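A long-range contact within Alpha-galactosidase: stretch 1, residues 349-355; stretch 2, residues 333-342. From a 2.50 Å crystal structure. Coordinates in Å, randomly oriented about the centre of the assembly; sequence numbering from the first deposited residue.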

# COMPACT_ATOMS: atom_id res chain seq x y z
N LEU E 349 24.63 43.06 1.58
CA LEU E 349 23.52 43.85 2.09
C LEU E 349 23.48 43.88 3.62
O LEU E 349 23.32 44.95 4.21
CB LEU E 349 22.19 43.29 1.56
CG LEU E 349 22.07 43.28 0.04
CD1 LEU E 349 20.85 42.51 -0.40
CD2 LEU E 349 22.05 44.73 -0.53
N ALA E 350 23.64 42.73 4.27
CA ALA E 350 23.65 42.69 5.73
C ALA E 350 24.93 43.30 6.28
O ALA E 350 26.01 43.15 5.70
CB ALA E 350 23.50 41.26 6.24
N ASP E 351 24.81 43.98 7.42
CA ASP E 351 25.97 44.35 8.22
C ASP E 351 26.36 43.22 9.16
O ASP E 351 27.55 42.91 9.31
CB ASP E 351 25.67 45.61 9.05
CG ASP E 351 25.21 46.77 8.19
OD1 ASP E 351 26.05 47.30 7.45
OD2 ASP E 351 24.01 47.13 8.24
N GLY E 352 25.37 42.60 9.79
CA GLY E 352 25.58 41.41 10.58
C GLY E 352 24.68 40.29 10.09
O GLY E 352 23.55 40.54 9.64
N LEU E 353 25.19 39.06 10.16
CA LEU E 353 24.48 37.89 9.65
C LEU E 353 24.56 36.76 10.66
O LEU E 353 25.66 36.34 11.04
CB LEU E 353 25.06 37.46 8.30
CG LEU E 353 24.46 36.22 7.64
CD1 LEU E 353 23.07 36.52 7.16
CD2 LEU E 353 25.32 35.72 6.48
N ARG E 354 23.41 36.27 11.10
CA ARG E 354 23.38 35.07 11.93
C ARG E 354 23.73 33.86 11.08
O ARG E 354 23.21 33.70 9.97
CB ARG E 354 22.00 34.91 12.57
CG ARG E 354 21.73 35.91 13.71
CD ARG E 354 22.10 35.34 15.08
NE ARG E 354 21.64 33.97 15.17
CZ ARG E 354 20.44 33.61 15.61
NH1 ARG E 354 19.57 34.51 16.07
NH2 ARG E 354 20.11 32.32 15.61
N VAL E 355 24.64 33.02 11.58
CA VAL E 355 25.15 31.87 10.84
C VAL E 355 24.80 30.54 11.49
O VAL E 355 25.24 29.49 11.00
CB VAL E 355 26.68 31.96 10.63
CG1 VAL E 355 27.03 33.07 9.68
CG2 VAL E 355 27.35 32.16 11.97
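Stretch 2, residues 333-342: EAYLLFCGAP

The most unusual feature of this contact is a side chain that extends the ladder of a parallel sheet. Where stretch 1 is still loop, before its strand begins, the carboxylate of Asp351 stands in for a backbone carbonyl: Leu336 N donates to Asp351 OD2 over 2.7 Å, in an almost straight hydrogen bond. Aspartate suits the position because its CA-to-CB bond points toward stretch 2, and the short side chain, with chi1 in the m well, brings an acceptor to the amide of Leu336, the second residue of the strand. Leu336 O answers in the other direction, accepting from both Asp351 N (3.0 Å, rather bent) and Gly352 N (3.1 Å, nearly straight).

From here the partners run as parallel strands, residues 335-338 of stretch 2 beside 352-354 of stretch 1, their axes 4.5 Å apart at closest approach and crossing at -15°. Gly352 pairs with Leu337, CA to CA 4.4 Å, and Leu353 with Phe338, CA to CA 4.8 Å. As is usual in parallel pairing, one strand's residue bonds to two residues of its neighbour: Phe338 N donates to Gly352 O at 2.7 Å, and Phe338 O accepts from Arg354 N at 2.9 Å. Two CA-H...O contacts fill in between, Leu337 CA to Gly352 O at 3.3 Å and Leu353 CA to Phe338 O at 3.6 Å.

Glycine suits the place of Gly352 because the space beside it is taken. An ideal CB there would lie 2.8 Å from Tyr335 OH and 2.9 Å from Leu337 CD1, both clashes. The Tyr335 ring also receives Asp351 CB over one face, 3.5 Å from its centroid, so the aspartate combines a polar end with a CH-pi contact nearer its backbone.

On the face carrying Leu353 and Phe338, the phenylalanine offers a broad apolar surface. Ala350 CB lies over one face of the Phe338 ring, 3.5 Å from the centroid, its small methyl allowing close approach, while Leu349 CB reaches Phe338 CZ at 4.1 Å. Leu353 CD1 packs 3.7 Å from Phe338 CB and 4.3 Å from Ala341 CB; this single methyl thus touches both the last strand residue, Phe338, and the loop residue Ala341.

Just past the strand of stretch 2, Cys339 SG lies over one face of the guanidinium of Arg354, the last residue of the other strand, 3.3 Å from Arg354 NH1. The planar group accommodates the sulfur against its face while NH1 is hydrogen-bonded elsewhere in the structure. Gly340 then takes a positive phi of 59°, a conformation that glycine, lacking a side chain, adopts readily.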

# COMPACT_ATOMS: atom_id res chain seq x y z
N GLU E 333 22.37 54.09 6.47
CA GLU E 333 23.54 53.63 7.21
C GLU E 333 23.18 52.94 8.51
O GLU E 333 24.08 52.56 9.27
CB GLU E 333 24.48 54.81 7.46
CG GLU E 333 24.88 55.51 6.16
CD GLU E 333 25.88 56.65 6.36
OE1 GLU E 333 25.59 57.57 7.17
OE2 GLU E 333 26.94 56.62 5.70
N ALA E 334 21.89 52.74 8.79
CA ALA E 334 21.51 51.96 9.94
C ALA E 334 22.14 50.58 9.86
O ALA E 334 22.59 50.14 8.80
CB ALA E 334 19.99 51.85 10.03
N TYR E 335 22.22 49.92 11.02
CA TYR E 335 22.81 48.59 11.11
C TYR E 335 21.71 47.55 10.89
O TYR E 335 20.73 47.52 11.64
CB TYR E 335 23.46 48.36 12.48
CG TYR E 335 24.40 47.17 12.51
CD1 TYR E 335 23.91 45.88 12.65
CD2 TYR E 335 25.78 47.34 12.37
CE1 TYR E 335 24.76 44.79 12.66
CE2 TYR E 335 26.63 46.26 12.39
CZ TYR E 335 26.12 44.98 12.53
OH TYR E 335 26.96 43.90 12.55
N LEU E 336 21.88 46.71 9.88
CA LEU E 336 20.94 45.63 9.63
C LEU E 336 21.59 44.30 10.00
O LEU E 336 22.65 43.94 9.45
CB LEU E 336 20.46 45.62 8.18
CG LEU E 336 19.73 46.89 7.77
CD1 LEU E 336 19.29 46.78 6.33
CD2 LEU E 336 18.55 47.16 8.70
N LEU E 337 20.99 43.62 10.97
CA LEU E 337 21.37 42.26 11.34
C LEU E 337 20.37 41.32 10.67
O LEU E 337 19.17 41.40 10.95
CB LEU E 337 21.34 42.08 12.86
CG LEU E 337 21.57 40.63 13.31
CD1 LEU E 337 23.01 40.21 13.08
CD2 LEU E 337 21.19 40.44 14.76
N PHE E 338 20.87 40.47 9.78
CA PHE E 338 20.03 39.50 9.06
C PHE E 338 19.94 38.20 9.85
O PHE E 338 20.97 37.64 10.25
CB PHE E 338 20.59 39.21 7.66
CG PHE E 338 20.28 40.27 6.62
CD1 PHE E 338 20.07 41.60 6.99
CD2 PHE E 338 20.23 39.94 5.27
CE1 PHE E 338 19.82 42.57 6.03
CE2 PHE E 338 19.97 40.91 4.31
CZ PHE E 338 19.77 42.22 4.69
N CYS E 339 18.72 37.71 10.04
CA CYS E 339 18.47 36.50 10.80
C CYS E 339 17.49 35.61 10.03
O CYS E 339 16.63 36.11 9.30
CB CYS E 339 17.91 36.84 12.22
SG CYS E 339 17.86 35.40 13.41
N GLY E 340 17.64 34.29 10.19
CA GLY E 340 16.78 33.35 9.47
C GLY E 340 16.89 33.50 7.97
O GLY E 340 15.92 33.28 7.23
N ALA E 341 18.05 33.88 7.51
CA ALA E 341 18.20 34.48 6.22
C ALA E 341 19.04 33.61 5.31
O ALA E 341 20.00 32.97 5.77
CB ALA E 341 18.86 35.86 6.34
N PRO E 342 18.71 33.57 4.02
CA PRO E 342 19.64 33.00 3.03
C PRO E 342 21.05 33.52 3.24
O PRO E 342 21.29 34.73 3.14
CB PRO E 342 19.05 33.47 1.70
CG PRO E 342 17.60 33.64 1.99
CD PRO E 342 17.55 34.19 3.38